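PDB 4HY3: phosphoglycerate oxidoreductase from Rhizobium etli, which probably binds NAD(P) and reduces 2-oxo acids such as hydroxypyruvate or glyoxylate, as expected for a D-isomer-specific 2-hydroxyacid dehydrogenase. Local coordinates for residues F235-V240 and I263-A268; A288-P293 and H314-L319; E132-I137 and G185-A190; S177-V182 and S231-V236. All blocks are in the same frame, centred on the assembly; numbering follows the deposited sequence.

Contact 1: residues F235-V240 and I263-A268; sequences FVVAAV and ILLSRA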
loop_
_atom_site.group_PDB
_atom_site.type_symbol
_atom_site.label_atom_id
_atom_site.label_comp_id
_atom_site.label_asym_id
_atom_site.label_seq_id
_atom_site.Cartn_x
_atom_site.Cartn_y
_atom_site.Cartn_z
ATOM N N PHE A 235 -10.101 -14.887 -13.536
ATOM C CA PHE A 235 -11.216 -13.970 -13.729
ATOM C C PHE A 235 -11.287 -13.517 -15.196
ATOM O O PHE A 235 -10.297 -12.996 -15.725
ATOM C CB PHE A 235 -11.018 -12.712 -12.861
ATOM C CG PHE A 235 -11.021 -12.961 -11.371
ATOM C CD1 PHE A 235 -12.206 -12.854 -10.632
ATOM C CD2 PHE A 235 -9.840 -13.277 -10.698
ATOM C CE1 PHE A 235 -12.208 -13.062 -9.253
ATOM C CE2 PHE A 235 -9.839 -13.496 -9.327
ATOM C CZ PHE A 235 -11.020 -13.391 -8.599
ATOM N N VAL A 236 -12.441 -13.697 -15.845
ATOM C CA VAL A 236 -12.738 -13.068 -17.153
ATOM C C VAL A 236 -13.470 -11.708 -16.975
ATOM O O VAL A 236 -14.578 -11.624 -16.418
ATOM C CB VAL A 236 -13.592 -13.965 -18.069
ATOM C CG1 VAL A 236 -13.523 -13.433 -19.492
ATOM C CG2 VAL A 236 -13.154 -15.430 -17.997
ATOM N N VAL A 237 -12.874 -10.657 -17.517
ATOM C CA VAL A 237 -13.110 -9.327 -17.007
ATOM C C VAL A 237 -13.339 -8.257 -18.095
ATOM O O VAL A 237 -13.997 -7.232 -17.851
ATOM C CB VAL A 237 -11.965 -9.013 -16.029
ATOM C CG1 VAL A 237 -11.418 -7.618 -16.166
ATOM C CG2 VAL A 237 -12.431 -9.285 -14.634
ATOM N N ALA A 238 -12.816 -8.523 -19.294
ATOM C CA ALA A 238 -13.023 -7.684 -20.478
ATOM C C ALA A 238 -12.980 -8.557 -21.721
ATOM O O ALA A 238 -12.369 -9.633 -21.710
ATOM C CB ALA A 238 -11.968 -6.594 -20.568
ATOM N N ALA A 239 -13.649 -8.096 -22.782
ATOM C CA ALA A 239 -13.547 -8.707 -24.120
ATOM C C ALA A 239 -12.225 -8.264 -24.761
ATOM O O ALA A 239 -11.655 -7.225 -24.364
ATOM C CB ALA A 239 -14.736 -8.312 -24.992
ATOM N N VAL A 240 -11.723 -9.044 -25.726
ATOM C CA VAL A 240 -10.414 -8.734 -26.326
ATOM C C VAL A 240 -10.187 -9.081 -27.815
ATOM O O VAL A 240 -9.074 -9.504 -28.144
ATOM C CB VAL A 240 -9.236 -9.324 -25.481
ATOM C CG1 VAL A 240 -8.937 -8.461 -24.260
ATOM C CG2 VAL A 240 -9.497 -10.773 -25.071
ATOM N N ILE A 263 -13.942 -17.546 -12.889
ATOM C CA ILE A 263 -14.948 -16.562 -12.531
ATOM C C ILE A 263 -15.292 -15.621 -13.689
ATOM O O ILE A 263 -14.471 -14.821 -14.132
ATOM C CB ILE A 263 -14.508 -15.805 -11.256
ATOM C CG1 ILE A 263 -14.227 -16.805 -10.123
ATOM C CG2 ILE A 263 -15.567 -14.807 -10.824
ATOM C CD1 ILE A 263 -13.181 -16.351 -9.136
ATOM N N LEU A 264 -16.520 -15.729 -14.173
ATOM C CA LEU A 264 -16.951 -15.023 -15.381
ATOM C C LEU A 264 -17.757 -13.736 -15.082
ATOM O O LEU A 264 -18.908 -13.798 -14.607
ATOM C CB LEU A 264 -17.771 -15.971 -16.249
ATOM C CG LEU A 264 -18.234 -15.428 -17.584
ATOM C CD1 LEU A 264 -17.026 -15.092 -18.447
ATOM C CD2 LEU A 264 -19.150 -16.447 -18.257
ATOM N N LEU A 265 -17.168 -12.582 -15.394
ATOM C CA LEU A 265 -17.749 -11.314 -14.990
ATOM C C LEU A 265 -18.211 -10.450 -16.141
ATOM O O LEU A 265 -19.004 -9.538 -15.949
ATOM C CB LEU A 265 -16.764 -10.528 -14.106
ATOM C CG LEU A 265 -16.401 -11.232 -12.804
ATOM C CD1 LEU A 265 -15.167 -10.648 -12.143
ATOM C CD2 LEU A 265 -17.597 -11.262 -11.865
ATOM N N SER A 266 -17.720 -10.713 -17.338
ATOM C CA SER A 266 -18.115 -9.897 -18.477
ATOM C C SER A 266 -18.302 -10.772 -19.691
ATOM O O SER A 266 -17.428 -11.592 -19.998
ATOM C CB SER A 266 -17.015 -8.904 -18.790
ATOM O OG SER A 266 -15.814 -9.608 -19.112
ATOM N N ARG A 267 -19.429 -10.604 -20.377
ATOM C CA ARG A 267 -19.563 -11.091 -21.736
ATOM C C ARG A 267 -19.589 -12.624 -21.756
ATOM O O ARG A 267 -18.544 -13.276 -21.659
ATOM C CB ARG A 267 -18.394 -10.525 -22.575
ATOM C CG ARG A 267 -18.710 -10.134 -24.010
ATOM C CD ARG A 267 -19.624 -8.921 -24.132
ATOM N NE ARG A 267 -20.187 -8.820 -25.484
ATOM C CZ ARG A 267 -21.485 -8.833 -25.768
ATOM N NH1 ARG A 267 -22.377 -8.930 -24.796
ATOM N NH2 ARG A 267 -21.893 -8.750 -27.029
ATOM N N ALA A 268 -20.776 -13.205 -21.881
ATOM C CA ALA A 268 -20.880 -14.666 -21.902
ATOM C C ALA A 268 -20.465 -15.227 -23.251
ATOM O O ALA A 268 -20.070 -16.394 -23.358
ATOM C CB ALA A 268 -22.288 -15.121 -21.558
#
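F235 CG (chi1 -64°) and I263 CG1 (chi1 -55°) each stand anti to the carbonyl carbon of their own residue, and this common torsion runs the two side chains out alongside each other on the same face of the sheet. Ring atom CE1 of F235 lies 3.4 Å from CD1 of I263. The next pair uses the opposite face of the sheet, where V236 CB meets L264 CD1 at 3.6 Å. These are neighbouring parallel strands of the Rossmann-type sheet, and the bonds follow: V236 N donates to I263 O at 2.9 Å, while V236 O receives L265 N, also at 2.9 Å. A second donor, S266 N, reaches the same V236 O at 3.4 Å, weakly.

Past this point the chains separate, with the CA atoms of A239 and R267 6.9 Å apart. L265 CD1 lies at the edge of the F235 ring, 4.0 Å from F235 CD1, and 3.9 Å from V237 CG2. A142 of helix 131-147 and L191 of helix 186-195 pack on F235 as well, and R267 turns its guanidinium away to a salt bridge with D269. The chemistry thus changes along the pair: V236 O is the last acceptor, and past it only packing remains, V237 on L265 and the S266 side chain against the V237 carbonyl, at the C-terminal ends of the strands where Rossmann domains bind their dinucleotide.

Contact 2: residues A288-P293 and H314-L319; sequences ASDVYP and HRAGAL
OD1 of D290 is held by two partners: R315 N donates to the syn lone pair of D290 OD1 at 3.1 Å with an N-H...O angle of 168°, and S312 OG adds a weak bond. The other oxygen, OD2, accepts A316 N at 2.9 Å, but this donor comes from above the carboxylate plane. With CG anti to the backbone N (chi1 -167°), the side chain of D290 is carried straight at the loop 314-319, so that two successive backbone N-H groups share one carboxylate. A316 CB lies next to OD2.

The backbone of D290 takes part too, its O receiving H314 N at 2.9 Å in a weak, bent bond. The H314 side chain lies alongside V291, and its CB is 3.5 Å from D290 O. On the strand side, S289 OG donates to V291 O at 2.6 Å, in the carbonyl plane and on a lone pair, tying the first turn after strand 286-289. Beyond the segments, the ring of Y292 meets that of F156 of the second subunit, and W163 of that subunit packs on H314.

The contact joins the end of one sheet strand to the loop leading from strand 309-311 into helix 320-338. With the backbone N-H groups of R315 and A316 on one carboxylate, a single side chain fixes the course of the loop that begins with H314.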
loop_
_atom_site.group_PDB
_atom_site.type_symbol
_atom_site.label_atom_id
_atom_site.label_comp_id
_atom_site.label_asym_id
_atom_site.label_seq_id
_atom_site.Cartn_x
_atom_site.Cartn_y
_atom_site.Cartn_z
ATOM N N ALA A 288 -18.120 -19.744 -11.152
ATOM C CA ALA A 288 -19.203 -18.786 -10.894
ATOM C C ALA A 288 -19.220 -17.768 -11.997
ATOM O O ALA A 288 -18.189 -17.197 -12.312
ATOM C CB ALA A 288 -19.008 -18.069 -9.577
ATOM N N SER A 289 -20.386 -17.547 -12.580
ATOM C CA SER A 289 -20.551 -16.481 -13.543
ATOM C C SER A 289 -21.696 -15.573 -13.117
ATOM O O SER A 289 -22.578 -16.007 -12.366
ATOM C CB SER A 289 -20.839 -17.033 -14.940
ATOM O OG SER A 289 -21.115 -15.966 -15.848
ATOM N N ASP A 290 -21.665 -14.333 -13.621
ATOM C CA ASP A 290 -22.757 -13.374 -13.483
ATOM C C ASP A 290 -23.445 -13.144 -14.804
ATOM O O ASP A 290 -24.473 -12.489 -14.872
ATOM C CB ASP A 290 -22.271 -12.023 -12.929
ATOM C CG ASP A 290 -23.430 -11.131 -12.478
ATOM O OD1 ASP A 290 -24.208 -11.514 -11.559
ATOM O OD2 ASP A 290 -23.580 -10.050 -13.067
ATOM N N VAL A 291 -22.877 -13.682 -15.866
ATOM C CA VAL A 291 -23.464 -13.484 -17.178
ATOM C C VAL A 291 -23.721 -14.845 -17.826
ATOM O O VAL A 291 -23.081 -15.835 -17.478
ATOM C CB VAL A 291 -22.592 -12.527 -18.026
ATOM C CG1 VAL A 291 -21.265 -13.191 -18.378
ATOM C CG2 VAL A 291 -23.339 -12.035 -19.273
ATOM N N TYR A 292 -24.695 -14.902 -18.726
ATOM C CA TYR A 292 -25.172 -16.176 -19.273
ATOM C C TYR A 292 -25.476 -16.043 -20.758
ATOM O O TYR A 292 -25.723 -14.931 -21.227
ATOM C CB TYR A 292 -26.395 -16.659 -18.493
ATOM C CG TYR A 292 -26.014 -17.001 -17.102
ATOM C CD1 TYR A 292 -25.571 -18.267 -16.783
ATOM C CD2 TYR A 292 -26.030 -16.039 -16.104
ATOM C CE1 TYR A 292 -25.172 -18.580 -15.492
ATOM C CE2 TYR A 292 -25.628 -16.339 -14.820
ATOM C CZ TYR A 292 -25.196 -17.608 -14.531
ATOM O OH TYR A 292 -24.804 -17.905 -13.267
ATOM N N PRO A 293 -25.460 -17.166 -21.504
ATOM C CA PRO A 293 -25.622 -17.085 -22.956
ATOM C C PRO A 293 -26.971 -16.507 -23.353
ATOM O O PRO A 293 -27.098 -15.952 -24.445
ATOM C CB PRO A 293 -25.510 -18.538 -23.415
ATOM C CG PRO A 293 -25.920 -19.344 -22.228
ATOM C CD PRO A 293 -25.477 -18.561 -21.021
ATOM N N HIS A 314 -26.961 -11.587 -13.575
ATOM C CA HIS A 314 -26.449 -10.368 -14.239
ATOM C C HIS A 314 -26.632 -9.118 -13.403
ATOM O O HIS A 314 -27.166 -8.098 -13.848
ATOM C CB HIS A 314 -27.044 -10.232 -15.644
ATOM C CG HIS A 314 -26.168 -9.486 -16.622
ATOM N ND1 HIS A 314 -25.261 -8.556 -16.238
ATOM C CD2 HIS A 314 -26.121 -9.527 -18.010
ATOM C CE1 HIS A 314 -24.644 -8.050 -17.329
ATOM N NE2 HIS A 314 -25.165 -8.655 -18.415
ATOM N N ARG A 315 -26.153 -9.183 -12.174
ATOM C CA ARG A 315 -26.365 -8.104 -11.221
ATOM C C ARG A 315 -25.072 -7.661 -10.564
ATOM O O ARG A 315 -25.086 -7.155 -9.444
ATOM C CB ARG A 315 -27.301 -8.595 -10.138
ATOM C CG ARG A 315 -26.709 -9.756 -9.362
ATOM C CD ARG A 315 -27.747 -10.613 -8.678
ATOM N NE ARG A 315 -27.205 -10.935 -7.376
ATOM C CZ ARG A 315 -27.659 -10.419 -6.247
ATOM N NH1 ARG A 315 -28.710 -9.604 -6.280
ATOM N NH2 ARG A 315 -27.074 -10.741 -5.096
ATOM N N ALA A 316 -23.950 -7.850 -11.239
ATOM C CA ALA A 316 -22.673 -7.517 -10.641
ATOM C C ALA A 316 -22.470 -6.003 -10.568
ATOM O O ALA A 316 -21.752 -5.517 -9.698
ATOM C CB ALA A 316 -21.535 -8.190 -11.397
ATOM N N GLY A 317 -23.101 -5.265 -11.478
ATOM C CA GLY A 317 -22.840 -3.822 -11.620
ATOM C C GLY A 317 -23.978 -2.852 -11.314
ATOM O O GLY A 317 -23.715 -1.732 -10.936
ATOM N N ALA A 318 -25.236 -3.271 -11.470
ATOM C CA ALA A 318 -26.385 -2.387 -11.253
ATOM C C ALA A 318 -26.691 -2.115 -9.788
ATOM O O ALA A 318 -27.646 -2.654 -9.245
ATOM C CB ALA A 318 -27.618 -2.946 -11.955
ATOM N N LEU A 319 -25.885 -1.268 -9.155
ATOM C CA LEU A 319 -26.134 -0.805 -7.783
ATOM C C LEU A 319 -26.479 0.671 -7.816
ATOM O O LEU A 319 -25.866 1.399 -8.596
ATOM C CB LEU A 319 -24.871 -0.913 -6.968
ATOM C CG LEU A 319 -24.565 -2.133 -6.139
ATOM C CD1 LEU A 319 -24.744 -3.380 -6.971
ATOM C CD2 LEU A 319 -23.130 -2.016 -5.652
#

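Contact 3: residues E132-I137 and G185-A190; sequences EPVAEI and GDLGKA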
loop_
_atom_site.group_PDB
_atom_site.type_symbol
_atom_site.label_atom_id
_atom_site.label_comp_id
_atom_site.label_asym_id
_atom_site.label_seq_id
_atom_site.Cartn_x
_atom_site.Cartn_y
_atom_site.Cartn_z
ATOM N N GLU A 132 -16.055 -0.963 -9.575
ATOM C CA GLU A 132 -15.936 -1.301 -8.159
ATOM C C GLU A 132 -17.038 -2.304 -7.779
ATOM O O GLU A 132 -16.736 -3.366 -7.204
ATOM C CB GLU A 132 -15.971 -0.036 -7.293
ATOM C CG GLU A 132 -15.656 -0.239 -5.834
ATOM C CD GLU A 132 -14.317 -0.922 -5.631
ATOM O OE1 GLU A 132 -13.288 -0.384 -6.106
ATOM O OE2 GLU A 132 -14.278 -1.998 -4.992
ATOM N N PRO A 133 -18.317 -1.987 -8.112
ATOM C CA PRO A 133 -19.365 -2.990 -7.921
ATOM C C PRO A 133 -18.937 -4.392 -8.425
ATOM O O PRO A 133 -18.980 -5.346 -7.669
ATOM C CB PRO A 133 -20.536 -2.435 -8.745
ATOM C CG PRO A 133 -20.350 -0.953 -8.689
ATOM C CD PRO A 133 -18.869 -0.708 -8.615
ATOM N N VAL A 134 -18.484 -4.498 -9.665
ATOM C CA VAL A 134 -18.126 -5.790 -10.219
ATOM C C VAL A 134 -16.879 -6.436 -9.606
ATOM O O VAL A 134 -16.859 -7.634 -9.392
ATOM C CB VAL A 134 -18.018 -5.721 -11.734
ATOM C CG1 VAL A 134 -17.672 -7.088 -12.290
ATOM C CG2 VAL A 134 -19.344 -5.241 -12.297
ATOM N N ALA A 135 -15.848 -5.660 -9.311
ATOM C CA ALA A 135 -14.740 -6.196 -8.506
ATOM C C ALA A 135 -15.265 -6.827 -7.227
ATOM O O ALA A 135 -14.995 -7.975 -6.947
ATOM C CB ALA A 135 -13.679 -5.130 -8.195
ATOM N N GLU A 136 -16.026 -6.090 -6.443
ATOM C CA GLU A 136 -16.337 -6.583 -5.112
ATOM C C GLU A 136 -17.045 -7.914 -5.109
ATOM O O GLU A 136 -16.563 -8.864 -4.480
ATOM C CB GLU A 136 -17.075 -5.532 -4.308
ATOM C CG GLU A 136 -16.156 -4.341 -4.104
ATOM C CD GLU A 136 -16.557 -3.432 -2.966
ATOM O OE1 GLU A 136 -17.574 -3.694 -2.269
ATOM O OE2 GLU A 136 -15.832 -2.443 -2.775
ATOM N N ILE A 137 -18.163 -7.993 -5.836
ATOM C CA ILE A 137 -18.927 -9.243 -5.934
ATOM C C ILE A 137 -18.089 -10.339 -6.599
ATOM O O ILE A 137 -18.322 -11.529 -6.377
ATOM C CB ILE A 137 -20.260 -9.073 -6.676
ATOM C CG1 ILE A 137 -21.199 -10.230 -6.350
ATOM C CG2 ILE A 137 -20.063 -8.999 -8.182
ATOM C CD1 ILE A 137 -22.343 -9.843 -5.463
ATOM N N GLY A 185 -9.171 -3.841 -18.049
ATOM C CA GLY A 185 -9.407 -2.429 -18.319
ATOM C C GLY A 185 -9.714 -1.891 -16.950
ATOM O O GLY A 185 -8.985 -2.165 -15.994
ATOM N N ASP A 186 -10.817 -1.170 -16.827
ATOM C CA ASP A 186 -11.236 -0.646 -15.529
ATOM C C ASP A 186 -11.513 -1.779 -14.511
ATOM O O ASP A 186 -11.082 -1.702 -13.352
ATOM C CB ASP A 186 -12.484 0.240 -15.691
ATOM C CG ASP A 186 -12.207 1.514 -16.471
ATOM O OD1 ASP A 186 -11.170 2.170 -16.234
ATOM O OD2 ASP A 186 -13.040 1.872 -17.326
ATOM N N LEU A 187 -12.234 -2.815 -14.957
ATOM C CA LEU A 187 -12.610 -3.938 -14.119
ATOM C C LEU A 187 -11.357 -4.639 -13.640
ATOM O O LEU A 187 -11.229 -4.993 -12.466
ATOM C CB LEU A 187 -13.459 -4.918 -14.908
ATOM C CG LEU A 187 -14.652 -5.525 -14.167
ATOM C CD1 LEU A 187 -14.345 -5.731 -12.691
ATOM C CD2 LEU A 187 -15.865 -4.605 -14.301
ATOM N N GLY A 188 -10.415 -4.808 -14.561
ATOM C CA GLY A 188 -9.095 -5.233 -14.202
ATOM C C GLY A 188 -8.526 -4.471 -13.036
ATOM O O GLY A 188 -8.165 -5.087 -12.045
ATOM N N LYS A 189 -8.439 -3.144 -13.140
ATOM C CA LYS A 189 -7.787 -2.338 -12.081
ATOM C C LYS A 189 -8.524 -2.410 -10.765
ATOM O O LYS A 189 -7.888 -2.417 -9.706
ATOM C CB LYS A 189 -7.646 -0.877 -12.470
ATOM C CG LYS A 189 -6.909 -0.643 -13.774
ATOM C CD LYS A 189 -6.882 0.835 -14.154
ATOM C CE LYS A 189 -6.675 1.003 -15.661
ATOM N NZ LYS A 189 -6.824 2.425 -16.095
ATOM N N ALA A 190 -9.857 -2.477 -10.823
ATOM C CA ALA A 190 -10.654 -2.446 -9.602
ATOM C C ALA A 190 -10.353 -3.710 -8.823
ATOM O O ALA A 190 -10.292 -3.703 -7.579
ATOM C CB ALA A 190 -12.141 -2.339 -9.910
#
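V134 and L187 form the close part of this helix pair: CB of V134 lies 3.5 Å from L187 CD2, and CG1 of V134, placed anti to the backbone N (chi1 -179°), lies 3.6 Å from L187 CD1. The two side chains cross at about a right angle, both leucine methyls lie against V134 CB and CG1, and L187 CD1 also reaches the backbone, 3.7 Å from A135 N. One turn further along helix 186-195, and one residue on in the other helix, A135 CB and A190 CB meet at 3.6 Å. The axes of the two short helical segments approach to 8.4 Å at a crossing angle of -52°, consistent with small residues at the meeting point.

Helix 186-195 is the one that follows the first strand of the nucleotide-binding domain, 178-182, and the glycines G183, G185 and G188 fit the GxGxxG pattern of a Rossmann dinucleotide-binding turn, consistent with the assigned NAD binding. Helix 131-147 packs against the helix that this turn leads into.

At E132 the backbones come closest, its CA 5.6 Å from A190 CA, but the side chain is only loosely engaged: OE1 stays 4.4 Å from A190 CB and makes its salt bridge with R193. No hydrogen bond links the two segments. K189, on the far side of its helix, is exposed to solvent, and L187 is itself partly exposed. The back of helix 131-147 is instead occupied by the second subunit: E136 OE1 and OE2 are hydrogen-bonded to I174 N and A175 N of that chain.

Contact 4: residues S177-V182 and S231-V236; sequences SEIGIV and SDFIFV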
loop_
_atom_site.group_PDB
_atom_site.type_symbol
_atom_site.label_atom_id
_atom_site.label_comp_id
_atom_site.label_asym_id
_atom_site.label_seq_id
_atom_site.Cartn_x
_atom_site.Cartn_y
_atom_site.Cartn_z
ATOM N N SER A 177 -0.691 -17.553 -3.749
ATOM C CA SER A 177 -1.904 -17.941 -4.442
ATOM C C SER A 177 -1.704 -17.419 -5.843
ATOM O O SER A 177 -1.149 -16.324 -6.032
ATOM C CB SER A 177 -3.120 -17.243 -3.880
ATOM O OG SER A 177 -4.313 -17.722 -4.487
ATOM N N GLU A 178 -2.160 -18.176 -6.830
ATOM C CA GLU A 178 -1.961 -17.772 -8.214
ATOM C C GLU A 178 -3.237 -17.215 -8.843
ATOM O O GLU A 178 -4.196 -17.980 -9.112
ATOM C CB GLU A 178 -1.433 -18.943 -9.044
ATOM C CG GLU A 178 -0.118 -19.557 -8.555
ATOM C CD GLU A 178 1.065 -19.117 -9.390
ATOM O OE1 GLU A 178 1.194 -17.894 -9.616
ATOM O OE2 GLU A 178 1.857 -19.990 -9.812
ATOM N N ILE A 179 -3.246 -15.890 -9.078
ATOM C CA ILE A 179 -4.389 -15.250 -9.768
ATOM C C ILE A 179 -4.107 -14.828 -11.191
ATOM O O ILE A 179 -3.127 -14.130 -11.459
ATOM C CB ILE A 179 -4.925 -14.000 -9.049
ATOM C CG1 ILE A 179 -5.421 -14.357 -7.655
ATOM C CG2 ILE A 179 -6.054 -13.386 -9.866
ATOM C CD1 ILE A 179 -5.322 -13.218 -6.667
ATOM N N GLY A 180 -5.007 -15.222 -12.082
ATOM C CA GLY A 180 -4.957 -14.764 -13.462
ATOM C C GLY A 180 -6.180 -14.019 -13.968
ATOM O O GLY A 180 -7.351 -14.407 -13.754
ATOM N N ILE A 181 -5.904 -12.940 -14.677
ATOM C CA ILE A 181 -6.968 -12.111 -15.205
ATOM C C ILE A 181 -6.975 -12.117 -16.748
ATOM O O ILE A 181 -5.985 -11.726 -17.393
ATOM C CB ILE A 181 -6.857 -10.696 -14.623
ATOM C CG1 ILE A 181 -6.762 -10.792 -13.106
ATOM C CG2 ILE A 181 -8.073 -9.876 -14.997
ATOM C CD1 ILE A 181 -6.473 -9.466 -12.422
ATOM N N VAL A 182 -8.079 -12.592 -17.322
ATOM C CA VAL A 182 -8.296 -12.532 -18.780
ATOM C C VAL A 182 -8.959 -11.197 -19.167
ATOM O O VAL A 182 -10.181 -11.007 -19.039
ATOM C CB VAL A 182 -9.135 -13.728 -19.299
ATOM C CG1 VAL A 182 -9.439 -13.571 -20.783
ATOM C CG2 VAL A 182 -8.424 -15.047 -19.049
ATOM N N SER A 231 -2.653 -21.094 -13.037
ATOM C CA SER A 231 -3.492 -20.246 -12.180
ATOM C C SER A 231 -4.565 -20.984 -11.365
ATOM O O SER A 231 -5.246 -21.888 -11.869
ATOM C CB SER A 231 -4.107 -19.081 -12.984
ATOM O OG SER A 231 -3.231 -17.972 -13.071
ATOM N N ASP A 232 -4.697 -20.587 -10.099
ATOM C CA ASP A 232 -5.708 -21.148 -9.222
ATOM C C ASP A 232 -6.999 -20.360 -9.301
ATOM O O ASP A 232 -8.087 -20.930 -9.148
ATOM C CB ASP A 232 -5.205 -21.191 -7.790
ATOM C CG ASP A 232 -3.997 -22.096 -7.625
ATOM O OD1 ASP A 232 -4.126 -23.332 -7.857
ATOM O OD2 ASP A 232 -2.926 -21.564 -7.249
ATOM N N PHE A 233 -6.883 -19.053 -9.547
ATOM C CA PHE A 233 -8.058 -18.241 -9.770
ATOM C C PHE A 233 -7.944 -17.425 -11.032
ATOM O O PHE A 233 -7.014 -16.624 -11.198
ATOM C CB PHE A 233 -8.304 -17.323 -8.593
ATOM C CG PHE A 233 -8.418 -18.032 -7.272
ATOM C CD1 PHE A 233 -9.622 -18.561 -6.863
ATOM C CD2 PHE A 233 -7.317 -18.151 -6.442
ATOM C CE1 PHE A 233 -9.732 -19.210 -5.657
ATOM C CE2 PHE A 233 -7.424 -18.790 -5.226
ATOM C CZ PHE A 233 -8.639 -19.319 -4.831
ATOM N N ILE A 234 -8.919 -17.632 -11.914
ATOM C CA ILE A 234 -8.967 -16.993 -13.220
ATOM C C ILE A 234 -10.247 -16.192 -13.284
ATOM O O ILE A 234 -11.334 -16.761 -13.118
ATOM C CB ILE A 234 -8.977 -18.042 -14.364
ATOM C CG1 ILE A 234 -7.733 -18.929 -14.283
ATOM C CG2 ILE A 234 -9.113 -17.397 -15.744
ATOM C CD1 ILE A 234 -8.052 -20.355 -14.648
ATOM N N PHE A 235 -10.101 -14.887 -13.536
ATOM C CA PHE A 235 -11.216 -13.970 -13.729
ATOM C C PHE A 235 -11.287 -13.517 -15.196
ATOM O O PHE A 235 -10.297 -12.996 -15.725
ATOM C CB PHE A 235 -11.018 -12.712 -12.861
ATOM C CG PHE A 235 -11.021 -12.961 -11.371
ATOM C CD1 PHE A 235 -12.206 -12.854 -10.632
ATOM C CD2 PHE A 235 -9.840 -13.277 -10.698
ATOM C CE1 PHE A 235 -12.208 -13.062 -9.253
ATOM C CE2 PHE A 235 -9.839 -13.496 -9.327
ATOM C CZ PHE A 235 -11.020 -13.391 -8.599
ATOM N N VAL A 236 -12.441 -13.697 -15.845
ATOM C CA VAL A 236 -12.738 -13.068 -17.153
ATOM C C VAL A 236 -13.470 -11.708 -16.975
ATOM O O VAL A 236 -14.578 -11.624 -16.418
ATOM C CB VAL A 236 -13.592 -13.965 -18.069
ATOM C CG1 VAL A 236 -13.523 -13.433 -19.492
ATOM C CG2 VAL A 236 -13.154 -15.430 -17.997
#
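V182 sits beside V236 and I234 where strands 178-182 and 233-236 run parallel at the middle of a Rossmann-type sheet. This is the point at which the chain, having built outward on one side of strand 178-182, returns to add strands on the other. The axes lie 17° apart, a slight twist. Followed outward, V182 meets its neighbour atom by atom. CB lies 3.8 Å from F235 O, which is also the acceptor for V182 N; CG1, anti to the backbone N, points to V236 CG1 at 4.3 Å; and CG2 turns to I234 CG2 at 4.1 Å.

The opposite face carries I179, I181, F233 and F235, with I179 CG2 at the edge of the F235 ring. Between the faces runs a regular ladder of backbone bonds: G180 N to F233 O, F235 N to G180 O, and V182 N to F235 O.

At the strand beginnings the pattern gains a fork. E178 O accepts both F233 N at 2.9 Å and D232 N at 2.8 Å, the second from a position tilted off the carbonyl plane. D232 OD2 answers with a weak, 3.5 Å bond from E178 N. The two acids, their carboxylate planes 50° apart, are both salt-bridged to R257, which probably offsets the repulsion between them. Just before the strand, S177 OG lies in the plane of the F233 ring, at its edge, 3.4 Å from CE2.

Contacts 1 and 4 belong to one parallel sheet and share strand 233-236, which is bonded to 178-182 on one side and 261-264 on the other; contact 2 extends the series, since L264 N and O are probably hydrogen-bonded to A288 O and D290 N. Contact 3 is a helix pair joined by apolar packing, with V134 touching L265, V237 touching L187, and A316 of contact 2 packing on P133, V134 and I137. All four are largely buried; only contacts 2 and 3 touch the second subunit. Chemistry follows place: backbone bonds within the sheet, a carboxylate holding a loop at the strands' C-terminal ends in contact 2, and two acids paired with outside R257 at the strand beginnings in contact 4.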